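Local structure of acyl-CoA synthetase (AMP-forming)/AMP-acid ligase II-like protein (Dyadobacter fermentans, 4GS5) at residues 11-16 and 29-34; 66-71 and 185-190; 132-137 and 145-150; 285-290 and 347-352. The protein probably acts as an AMP-forming ligase of the acyl-CoA synthetase family, using ATP to activate a carboxylic acid, perhaps a medium-chain fatty acid, for joining to coenzyme A. One frame throughout, in Å; residues are numbered along the deposited sequence.

Contact 1 of 4, residues 11-16 and 29-34. With EDO (1,2-ethanediol), chain U.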
# COMPACT_ATOMS: atom_id res chain seq x y z
N THR A 11 -28.41 -3.87 -16.83
CA THR A 11 -29.74 -3.84 -17.40
C THR A 11 -30.77 -3.33 -16.39
O THR A 11 -31.73 -2.65 -16.76
CB THR A 11 -30.17 -5.21 -18.01
OG1 THR A 11 -30.75 -6.05 -17.00
CG2 THR A 11 -28.97 -5.89 -18.66
N LEU A 12 -30.56 -3.62 -15.11
CA LEU A 12 -31.52 -3.16 -14.11
C LEU A 12 -31.51 -1.63 -13.98
O LEU A 12 -32.50 -1.03 -13.56
CB LEU A 12 -31.26 -3.85 -12.77
CG LEU A 12 -32.23 -3.54 -11.63
CD1 LEU A 12 -33.67 -3.61 -12.11
CD2 LEU A 12 -32.00 -4.48 -10.46
N CYS A 13 -30.40 -1.01 -14.37
CA CYS A 13 -30.27 0.44 -14.29
C CYS A 13 -31.14 1.14 -15.35
O CYS A 13 -31.48 2.32 -15.21
CB CYS A 13 -28.80 0.85 -14.43
SG CYS A 13 -28.40 2.47 -13.75
N LYS A 14 -31.51 0.41 -16.39
CA LYS A 14 -32.24 1.00 -17.52
C LYS A 14 -33.71 1.32 -17.22
O LYS A 14 -34.30 2.20 -17.85
CB LYS A 14 -32.16 0.09 -18.75
CG LYS A 14 -33.04 -1.15 -18.67
CD LYS A 14 -32.91 -2.04 -19.90
CE LYS A 14 -33.56 -1.41 -21.12
NZ LYS A 14 -33.47 -2.29 -22.32
N THR A 15 -34.30 0.61 -16.26
CA THR A 15 -35.72 0.75 -15.94
C THR A 15 -35.90 1.35 -14.57
O THR A 15 -36.92 1.96 -14.25
CB THR A 15 -36.41 -0.62 -15.90
OG1 THR A 15 -35.67 -1.49 -15.03
CG2 THR A 15 -36.47 -1.24 -17.29
N GLN A 16 -34.87 1.15 -13.75
CA GLN A 16 -34.86 1.57 -12.36
C GLN A 16 -35.08 3.06 -12.21
O GLN A 16 -34.54 3.85 -12.98
CB GLN A 16 -33.51 1.22 -11.76
CG GLN A 16 -33.54 0.85 -10.31
CD GLN A 16 -32.30 0.07 -9.92
OE1 GLN A 16 -31.29 0.07 -10.64
NE2 GLN A 16 -32.38 -0.62 -8.79
N ASP A 29 -26.47 8.14 -10.53
CA ASP A 29 -25.98 9.22 -11.40
C ASP A 29 -24.70 8.85 -12.14
O ASP A 29 -24.58 9.07 -13.35
CB ASP A 29 -25.78 10.51 -10.60
CG ASP A 29 -27.09 11.14 -10.16
OD1 ASP A 29 -28.15 10.67 -10.62
OD2 ASP A 29 -27.05 12.11 -9.37
N PHE A 30 -23.74 8.30 -11.41
CA PHE A 30 -22.53 7.85 -12.05
C PHE A 30 -22.85 6.80 -13.11
O PHE A 30 -22.38 6.89 -14.24
CB PHE A 30 -21.53 7.27 -11.04
CG PHE A 30 -20.34 6.65 -11.70
CD1 PHE A 30 -19.26 7.43 -12.07
CD2 PHE A 30 -20.32 5.30 -11.98
CE1 PHE A 30 -18.16 6.86 -12.69
CE2 PHE A 30 -19.24 4.73 -12.61
CZ PHE A 30 -18.15 5.51 -12.96
N MSE A 31 -23.65 5.80 -12.74
CA MSE A 31 -23.98 4.74 -13.68
C MSE A 31 -24.68 5.25 -14.94
O MSE A 31 -24.33 4.87 -16.07
CB MSE A 31 -24.81 3.65 -13.01
CG MSE A 31 -24.02 2.91 -11.95
SE MSE A 31 -25.13 1.76 -10.89
CE MSE A 31 -25.27 0.26 -12.13
N GLU A 32 -25.66 6.13 -14.74
CA GLU A 32 -26.34 6.73 -15.87
C GLU A 32 -25.31 7.39 -16.78
O GLU A 32 -25.36 7.22 -18.00
CB GLU A 32 -27.38 7.74 -15.39
CG GLU A 32 -28.64 7.08 -14.82
CD GLU A 32 -29.60 6.59 -15.90
OE1 GLU A 32 -30.36 7.43 -16.45
OE2 GLU A 32 -29.61 5.37 -16.20
N LYS A 33 -24.36 8.11 -16.20
CA LYS A 33 -23.34 8.78 -17.00
C LYS A 33 -22.43 7.77 -17.72
O LYS A 33 -22.11 7.95 -18.91
CB LYS A 33 -22.51 9.77 -16.17
CG LYS A 33 -21.57 10.61 -17.03
CD LYS A 33 -20.71 11.58 -16.23
CE LYS A 33 -19.76 12.32 -17.18
NZ LYS A 33 -18.76 13.19 -16.49
N TRP A 34 -22.01 6.72 -17.02
CA TRP A 34 -21.19 5.69 -17.65
C TRP A 34 -21.89 5.11 -18.89
O TRP A 34 -21.31 5.09 -19.98
CB TRP A 34 -20.86 4.56 -16.67
CG TRP A 34 -19.99 3.51 -17.28
CD1 TRP A 34 -20.39 2.36 -17.89
CD2 TRP A 34 -18.56 3.52 -17.36
NE1 TRP A 34 -19.31 1.65 -18.34
CE2 TRP A 34 -18.17 2.34 -18.03
CE3 TRP A 34 -17.57 4.41 -16.94
CZ2 TRP A 34 -16.83 2.03 -18.27
CZ3 TRP A 34 -16.24 4.10 -17.18
CH2 TRP A 34 -15.88 2.92 -17.84
C1 EDO U . -18.59 11.89 -13.21
O1 EDO U . -18.06 13.12 -13.73
C2 EDO U . -19.54 12.18 -12.06
O2 EDO U . -20.54 11.18 -11.97

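Contact 2 of 4, residues 66-71 and 185-190. With EDO (1,2-ethanediol), chain X.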
# COMPACT_ATOMS: atom_id res chain seq x y z
N ALA A 66 -11.18 -2.15 -14.67
CA ALA A 66 -12.23 -3.15 -14.50
C ALA A 66 -11.89 -4.46 -15.20
O ALA A 66 -12.04 -5.53 -14.60
CB ALA A 66 -13.57 -2.62 -15.04
N ALA A 67 -11.50 -4.40 -16.47
CA ALA A 67 -11.12 -5.63 -17.18
C ALA A 67 -10.01 -6.45 -16.49
O ALA A 67 -10.06 -7.68 -16.50
CB ALA A 67 -10.75 -5.34 -18.65
N MSE A 68 -9.03 -5.78 -15.89
CA MSE A 68 -7.92 -6.47 -15.22
C MSE A 68 -8.43 -7.25 -14.03
O MSE A 68 -8.03 -8.39 -13.81
CB MSE A 68 -6.89 -5.47 -14.71
CG MSE A 68 -6.10 -4.77 -15.79
SE MSE A 68 -4.67 -3.75 -14.95
CE MSE A 68 -5.70 -2.84 -13.59
N THR A 69 -9.30 -6.61 -13.27
CA THR A 69 -9.83 -7.18 -12.05
C THR A 69 -10.62 -8.43 -12.39
O THR A 69 -10.45 -9.47 -11.75
CB THR A 69 -10.74 -6.16 -11.32
OG1 THR A 69 -9.99 -4.97 -11.05
CG2 THR A 69 -11.26 -6.73 -10.00
N GLY A 70 -11.47 -8.32 -13.41
CA GLY A 70 -12.31 -9.41 -13.86
C GLY A 70 -11.51 -10.63 -14.28
O GLY A 70 -11.87 -11.76 -13.95
N LYS A 71 -10.43 -10.40 -15.01
CA LYS A 71 -9.57 -11.48 -15.47
C LYS A 71 -8.78 -12.09 -14.30
O LYS A 71 -8.81 -13.31 -14.10
CB LYS A 71 -8.59 -10.97 -16.52
CG LYS A 71 -7.78 -12.08 -17.22
CD LYS A 71 -8.62 -12.77 -18.30
CE LYS A 71 -7.76 -13.65 -19.23
NZ LYS A 71 -7.32 -14.95 -18.61
N VAL A 185 -5.42 4.62 -11.24
CA VAL A 185 -6.86 4.48 -10.99
C VAL A 185 -7.13 3.62 -9.77
O VAL A 185 -7.62 4.10 -8.75
CB VAL A 185 -7.62 3.92 -12.21
CG1 VAL A 185 -9.12 4.01 -11.97
CG2 VAL A 185 -7.24 4.68 -13.46
N SER A 186 -6.78 2.34 -9.89
CA SER A 186 -6.94 1.37 -8.82
C SER A 186 -5.68 0.49 -8.74
O SER A 186 -4.55 0.97 -8.90
CB SER A 186 -8.17 0.50 -9.09
OG SER A 186 -8.69 -0.08 -7.90
N HIS A 187 -5.86 -0.81 -8.55
CA HIS A 187 -4.73 -1.69 -8.33
C HIS A 187 -3.93 -1.99 -9.63
O HIS A 187 -4.49 -1.95 -10.73
CB HIS A 187 -5.19 -2.98 -7.63
CG HIS A 187 -6.29 -3.72 -8.35
ND1 HIS A 187 -6.98 -4.77 -7.78
CD2 HIS A 187 -6.79 -3.58 -9.60
CE1 HIS A 187 -7.85 -5.25 -8.64
NE2 HIS A 187 -7.76 -4.54 -9.75
N VAL A 188 -2.63 -2.26 -9.48
CA VAL A 188 -1.81 -2.75 -10.59
C VAL A 188 -1.19 -4.10 -10.23
O VAL A 188 -0.54 -4.74 -11.07
CB VAL A 188 -0.68 -1.77 -10.96
CG1 VAL A 188 -1.26 -0.43 -11.37
CG2 VAL A 188 0.32 -1.61 -9.80
N ALA A 189 -1.40 -4.53 -8.99
CA ALA A 189 -0.86 -5.82 -8.53
C ALA A 189 -1.64 -6.35 -7.33
O ALA A 189 -2.30 -5.58 -6.64
CB ALA A 189 0.64 -5.69 -8.19
N LEU A 190 -1.55 -7.66 -7.08
CA LEU A 190 -2.31 -8.30 -6.00
C LEU A 190 -1.46 -9.27 -5.18
O LEU A 190 -0.72 -10.08 -5.74
CB LEU A 190 -3.51 -9.08 -6.56
CG LEU A 190 -4.61 -8.37 -7.32
CD1 LEU A 190 -5.56 -9.41 -7.94
CD2 LEU A 190 -5.38 -7.43 -6.39
C1 EDO X . -6.81 -8.04 -19.29
O1 EDO X . -8.13 -8.52 -19.00
C2 EDO X . -6.66 -6.66 -18.65
O2 EDO X . -5.36 -6.12 -18.92

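Contact 3 of 4, residues 132-137 and 145-150. With EDO (1,2-ethanediol), chain B.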
# COMPACT_ATOMS: atom_id res chain seq x y z
N MSE A 132 -10.01 -2.89 8.07
CA MSE A 132 -10.81 -2.70 9.26
C MSE A 132 -12.23 -3.25 9.10
O MSE A 132 -12.84 -3.70 10.07
CB MSE A 132 -10.88 -1.22 9.63
CG MSE A 132 -11.15 -1.01 11.07
SE MSE A 132 -10.80 0.81 11.60
CE MSE A 132 -8.88 0.71 11.95
N GLN A 133 -12.76 -3.20 7.89
CA GLN A 133 -14.09 -3.76 7.67
C GLN A 133 -14.10 -5.27 7.85
O GLN A 133 -15.06 -5.84 8.39
CB GLN A 133 -14.66 -3.37 6.31
CG GLN A 133 -15.17 -1.92 6.27
CD GLN A 133 -15.56 -1.50 4.87
OE1 GLN A 133 -14.82 -1.73 3.92
NE2 GLN A 133 -16.74 -0.91 4.74
N LEU A 134 -13.04 -5.94 7.39
CA LEU A 134 -13.00 -7.39 7.55
C LEU A 134 -12.78 -7.75 9.01
O LEU A 134 -13.34 -8.71 9.53
CB LEU A 134 -11.89 -8.00 6.69
CG LEU A 134 -11.72 -9.52 6.79
CD1 LEU A 134 -13.03 -10.21 6.43
CD2 LEU A 134 -10.58 -9.97 5.88
N GLN A 135 -11.95 -6.97 9.69
CA GLN A 135 -11.68 -7.24 11.10
C GLN A 135 -12.96 -7.06 11.92
O GLN A 135 -13.18 -7.78 12.89
CB GLN A 135 -10.58 -6.32 11.63
CG GLN A 135 -9.88 -6.84 12.90
CD GLN A 135 -10.56 -6.41 14.18
OE1 GLN A 135 -11.43 -5.54 14.17
NE2 GLN A 135 -10.15 -7.00 15.30
N SER A 136 -13.79 -6.09 11.52
CA SER A 136 -15.04 -5.80 12.24
C SER A 136 -16.01 -6.96 12.10
O SER A 136 -16.64 -7.37 13.06
CB SER A 136 -15.72 -4.54 11.69
OG SER A 136 -15.12 -3.36 12.19
N ILE A 137 -16.14 -7.46 10.88
CA ILE A 137 -16.97 -8.63 10.62
C ILE A 137 -16.52 -9.81 11.48
O ILE A 137 -17.34 -10.51 12.06
CB ILE A 137 -16.90 -9.04 9.15
CG1 ILE A 137 -17.66 -8.03 8.28
CG2 ILE A 137 -17.44 -10.46 8.97
CD1 ILE A 137 -17.43 -8.23 6.79
N GLY A 145 -19.71 -15.48 12.05
CA GLY A 145 -20.06 -16.80 11.54
C GLY A 145 -20.42 -16.79 10.07
O GLY A 145 -20.50 -17.84 9.43
N GLN A 146 -20.63 -15.59 9.52
CA GLN A 146 -21.02 -15.45 8.12
C GLN A 146 -19.92 -14.84 7.26
O GLN A 146 -20.17 -14.48 6.12
CB GLN A 146 -22.28 -14.57 7.99
CG GLN A 146 -23.55 -15.21 8.51
CD GLN A 146 -23.58 -15.31 10.02
OE1 GLN A 146 -23.71 -14.31 10.72
NE2 GLN A 146 -23.46 -16.53 10.53
N VAL A 147 -18.71 -14.71 7.80
CA VAL A 147 -17.62 -14.08 7.04
C VAL A 147 -17.39 -14.75 5.67
O VAL A 147 -17.01 -14.09 4.70
CB VAL A 147 -16.31 -14.02 7.84
CG1 VAL A 147 -15.78 -15.42 8.10
CG2 VAL A 147 -15.28 -13.18 7.11
N ASP A 148 -17.62 -16.06 5.59
CA ASP A 148 -17.40 -16.76 4.33
C ASP A 148 -18.46 -16.44 3.25
O ASP A 148 -18.22 -16.63 2.06
CB ASP A 148 -17.20 -18.26 4.56
CG ASP A 148 -15.82 -18.58 5.15
OD1 ASP A 148 -14.95 -17.69 5.14
OD2 ASP A 148 -15.60 -19.71 5.62
N ARG A 149 -19.61 -15.91 3.67
CA ARG A 149 -20.64 -15.48 2.73
C ARG A 149 -20.15 -14.34 1.84
O ARG A 149 -20.81 -13.95 0.88
CB ARG A 149 -21.91 -15.08 3.47
CG ARG A 149 -22.93 -16.21 3.66
CD ARG A 149 -22.41 -17.34 4.54
NE ARG A 149 -23.50 -18.04 5.22
CZ ARG A 149 -23.42 -18.50 6.46
NH1 ARG A 149 -24.46 -19.12 7.01
NH2 ARG A 149 -22.31 -18.35 7.15
N LEU A 150 -18.98 -13.79 2.16
CA LEU A 150 -18.36 -12.78 1.30
C LEU A 150 -17.85 -13.38 -0.02
O LEU A 150 -17.66 -12.66 -1.00
CB LEU A 150 -17.22 -12.06 2.01
CG LEU A 150 -17.59 -11.24 3.25
CD1 LEU A 150 -16.33 -10.73 3.96
CD2 LEU A 150 -18.49 -10.07 2.88
C1 EDO B . -6.46 -0.05 8.40
O1 EDO B . -6.77 -0.94 9.48
C2 EDO B . -7.26 -0.42 7.14
O2 EDO B . -8.67 -0.23 7.32

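Contact 4 of 4, residues 285-290 and 347-352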
# COMPACT_ATOMS: atom_id res chain seq x y z
N TRP A 285 24.96 6.35 8.58
CA TRP A 285 24.98 6.78 7.20
C TRP A 285 25.81 5.78 6.41
O TRP A 285 26.04 4.66 6.87
CB TRP A 285 25.56 8.19 7.10
CG TRP A 285 25.17 8.94 5.86
CD1 TRP A 285 26.02 9.44 4.90
CD2 TRP A 285 23.85 9.28 5.45
NE1 TRP A 285 25.29 10.07 3.92
CE2 TRP A 285 23.95 9.99 4.23
CE3 TRP A 285 22.58 9.08 5.99
CZ2 TRP A 285 22.84 10.49 3.55
CZ3 TRP A 285 21.47 9.57 5.31
CH2 TRP A 285 21.60 10.27 4.10
N TRP A 286 26.25 6.16 5.22
CA TRP A 286 27.00 5.22 4.40
C TRP A 286 27.94 5.95 3.47
O TRP A 286 27.81 7.16 3.24
CB TRP A 286 26.06 4.35 3.57
CG TRP A 286 25.27 5.16 2.62
CD1 TRP A 286 24.08 5.80 2.87
CD2 TRP A 286 25.59 5.44 1.25
NE1 TRP A 286 23.65 6.45 1.74
CE2 TRP A 286 24.56 6.25 0.73
CE3 TRP A 286 26.66 5.09 0.41
CZ2 TRP A 286 24.56 6.72 -0.58
CZ3 TRP A 286 26.66 5.55 -0.90
CH2 TRP A 286 25.61 6.36 -1.38
N GLU A 287 28.89 5.22 2.92
CA GLU A 287 29.74 5.81 1.89
C GLU A 287 30.08 4.76 0.85
O GLU A 287 29.99 3.56 1.11
CB GLU A 287 31.00 6.44 2.49
CG GLU A 287 31.93 5.47 3.17
CD GLU A 287 33.17 6.17 3.70
OE1 GLU A 287 33.24 6.40 4.93
OE2 GLU A 287 34.07 6.49 2.90
N PRO A 288 30.42 5.21 -0.36
CA PRO A 288 30.78 4.26 -1.40
C PRO A 288 31.98 3.44 -0.93
O PRO A 288 32.87 3.97 -0.26
CB PRO A 288 31.18 5.15 -2.57
CG PRO A 288 30.46 6.45 -2.33
CD PRO A 288 30.42 6.60 -0.83
N ASP A 289 32.00 2.16 -1.26
CA ASP A 289 33.12 1.29 -0.92
C ASP A 289 33.29 0.27 -2.04
O ASP A 289 32.34 -0.43 -2.39
CB ASP A 289 32.86 0.55 0.41
CG ASP A 289 34.06 -0.30 0.84
OD1 ASP A 289 33.96 -1.55 0.89
OD2 ASP A 289 35.12 0.30 1.10
N ALA A 290 34.51 0.16 -2.57
CA ALA A 290 34.77 -0.74 -3.69
C ALA A 290 34.39 -2.18 -3.35
O ALA A 290 33.83 -2.89 -4.19
CB ALA A 290 36.24 -0.66 -4.15
N ALA A 347 24.28 16.86 3.80
CA ALA A 347 25.17 18.02 3.87
C ALA A 347 26.21 17.83 4.96
O ALA A 347 27.40 18.13 4.76
CB ALA A 347 24.38 19.30 4.11
N THR A 348 25.77 17.31 6.10
CA THR A 348 26.67 16.99 7.21
C THR A 348 27.79 16.07 6.74
O THR A 348 28.95 16.26 7.11
CB THR A 348 25.91 16.33 8.39
OG1 THR A 348 25.00 17.28 8.96
CG2 THR A 348 26.88 15.87 9.47
N PHE A 349 27.45 15.07 5.94
CA PHE A 349 28.45 14.09 5.53
C PHE A 349 29.49 14.68 4.59
O PHE A 349 30.69 14.47 4.78
CB PHE A 349 27.82 12.83 4.94
CG PHE A 349 28.74 11.65 4.93
CD1 PHE A 349 29.06 11.00 6.11
CD2 PHE A 349 29.32 11.22 3.75
CE1 PHE A 349 29.92 9.94 6.12
CE2 PHE A 349 30.19 10.14 3.74
CZ PHE A 349 30.50 9.50 4.93
N GLN A 350 29.04 15.43 3.59
CA GLN A 350 29.94 16.09 2.64
C GLN A 350 30.94 16.99 3.36
O GLN A 350 32.11 17.07 2.98
CB GLN A 350 29.14 16.95 1.66
CG GLN A 350 28.47 16.18 0.53
CD GLN A 350 27.65 17.10 -0.37
OE1 GLN A 350 26.50 17.41 -0.07
NE2 GLN A 350 28.26 17.55 -1.46
N LYS A 351 30.47 17.68 4.39
CA LYS A 351 31.31 18.60 5.14
C LYS A 351 32.48 17.85 5.77
O LYS A 351 33.60 18.36 5.82
CB LYS A 351 30.50 19.32 6.21
CG LYS A 351 31.06 20.68 6.59
CD LYS A 351 30.27 21.32 7.73
CE LYS A 351 28.82 21.58 7.35
NZ LYS A 351 28.10 22.34 8.42
N LEU A 352 32.22 16.63 6.24
CA LEU A 352 33.27 15.83 6.87
C LEU A 352 34.55 15.76 6.03
O LEU A 352 35.61 15.39 6.54
CB LEU A 352 32.76 14.43 7.20
CG LEU A 352 31.77 14.41 8.37
CD1 LEU A 352 31.29 13.01 8.65
CD2 LEU A 352 32.42 15.00 9.60

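Contact 1 of 4, residues 11-16 and 29-34
Cys13 meets helix 22-36 through its thiol, which lies beside Met31, a selenomethionine, and Glu32. The torsion that sets SG anti to the backbone N (chi1 -158°) brings the sulfur within 3.9 Å of Met31 CB. Beyond that atom the Met31 chain bends at its third torsion, and its methyl returns to the sulfur, with CE 4.2 Å from Cys13 SG. Glu32 is folded as well, at its second torsion (-79°), and its carboxylate oxygen OE2 stands 4.0 Å from Cys13 SG. The same OE2 lies 3.7 Å from Cys13 O, an approach of two acceptors that forms no bond. The segment 11-16, partly helical in its backbone angles, belongs to the connection between strand 5-8 and helix 22-36, and the thiol packs this connection back against the helix it leads into. Thr8, Tyr28 and Leu35 also touch Cys13, and Met31 extends the packing to Met100 of helix 90-102. Further along, Gln16 N bonds to Leu12 O at 3.2 Å, while its side-chain amide turns to strand 5-8: NE2 is hydrogen-bonded to Thr7 O and OE1 to Thr8 OG1.

Contact 2 of 4, residues 66-71 and 185-190
Thr69 and His187 meet at about a right angle, the hydroxyl of the threonine arriving at the edge of the imidazole, near its plane. Their hydrogen bond is short, with Thr69 OG1 2.6 Å from His187 NE2, and either atom could be the donor. Thr69 CB also lies in the ring plane, and the methyl CG2 comes to 4.0 Å from His187 CE1. On the histidine side, a first torsion of 56° places CG between the backbone N and the carbonyl carbon, which swings the ring toward helix 59-72. Thr69 OG1 is hydrogen-bonded a second time, to Ser65 O one turn earlier, and His187 ND1 has a weak bond with Ser178 OG, so both ring nitrogens have a partner, which probably limits the ring's turning. Met68, a selenomethionine bent at its third torsion, approaches obliquely: CE is 3.2 Å from His187 O and 4.2 Å from His187 CD2. Were His187 replaced by an alanine, Thr69 OG1 would probably lose its imidazole mate and the Met68 methyl part of its neighbour. Segment 185-190 follows closely on the Tyr-Gly-Met-Thr-Glu run starting at Tyr179, the A5 motif of adenylate-forming enzymes, which lies at the nucleotide site in relatives. A classic beta bulge sets Val188 and Ala189 opposite Tyr179 of strand 175-180. The contact thus joins strand 187-192 to helix 59-72, with helix 90-102 touching Thr69 through Arg98 and strand 153-155 touching His187 through Leu154.

Contact 3 of 4, residues 132-137 and 145-150
Ile137 divides its branches between Val147 and Leu150. Its CB points at the segment 145-150, and the first torsion (chi1 -72°) sets CG2 anti to the backbone N, where this methyl lies 3.9 Å from Val147 CB and equally close to Val147 CG2. The other branch runs through CG1, anti to the carbonyl carbon, and ends in CD1, which meets Leu150 CD1 tip to tip at 3.9 Å. One turn earlier on helix 131-139, Leu134 crosses the same two partners obliquely: its CD1 is 3.8 Å from Val147 CG2 and 4.2 Å from Leu150 CD1. All four pairings between the two residues of the helix and the two of the 3-10 segment are therefore made, folding the chain after the helix back on it just before strand 153-155. Met129 of strand 126-129 touches Leu134, Ile137 and Leu150, so the cluster sits against that strand. Away from it, Met132 O accepts from Ser136 N and Ser136 OG on opposite faces of its plane, the hydroxyl at 3.1 Å. The contact itself is entirely hydrocarbon, with no hydrogen bond between the segments: four buried side chains hold them together by shape and exclusion of water, without the directional demands of polar bonds.

Contact 4 of 4, residues 285-290 and 347-352
Glu287 OE1 is hydrogen-bonded to Tyr330 OH and at the same time lies 4.1 Å from Phe349 CZ. The carboxylate is nearly perpendicular to the phenylalanine ring, their planes 79° apart, and the extended glutamate chain crosses Phe349 at about a right angle. Glu287 CB, nearer the backbone, touches the far end of the ring, 3.9 Å from Phe349 CZ. Phe349 reaches strand 282-289 because its CG stands anti to the backbone N (chi1 -161°), and one face of its ring is laid over by strand atoms. Trp285 CD1 sits above that face, displaced toward the rim, 3.5 Å from Phe349 CG. The indole and phenyl groups meet obliquely, with the five-membered ring centroid 4.9 Å from that of Phe349 and the planes at 49°. Over the same face, toward its other end, lies Trp286 O, 3.8 Å from Phe349 CE2, while Trp285 NE1 is 3.9 Å from Phe349 CB. Without the phenyl ring of Phe349, as with an alanine here, the strand would probably lose its main apolar contact with the helix segment, and Tyr330 its edge-to-face mate. No hydrogen bond crosses the two segments. The contact belongs to the small C-terminal domain usual in this family, where helix 345-351 packs on a three-stranded sheet. Strand 282-289 is one of its two outer strands; Val297 of the central strand 295-301 touches Phe349, and Tyr330 of strand 329-332 meets the phenylalanine ring edge-to-face.

How the contacts relate
From the N terminus, contact 1 closes first, a short loop that folds the chain after strand 5-8 onto helix 22-36. Contact 2 opens on helix 59-72 and closes more than a hundred residues later at strand 187-192, the longest span of the four. Contact 3 opens and closes within that span, bringing the turn after helix 131-139 back to the helix; its centre is about 22 Å from that of contact 2, and they do not touch. Contact 4 follows in series and ties helix 345-351 to strand 282-289 in the C-terminal part, on the opposite side of the chain's centre from the other three, its centre about 61 Å from that of contact 1.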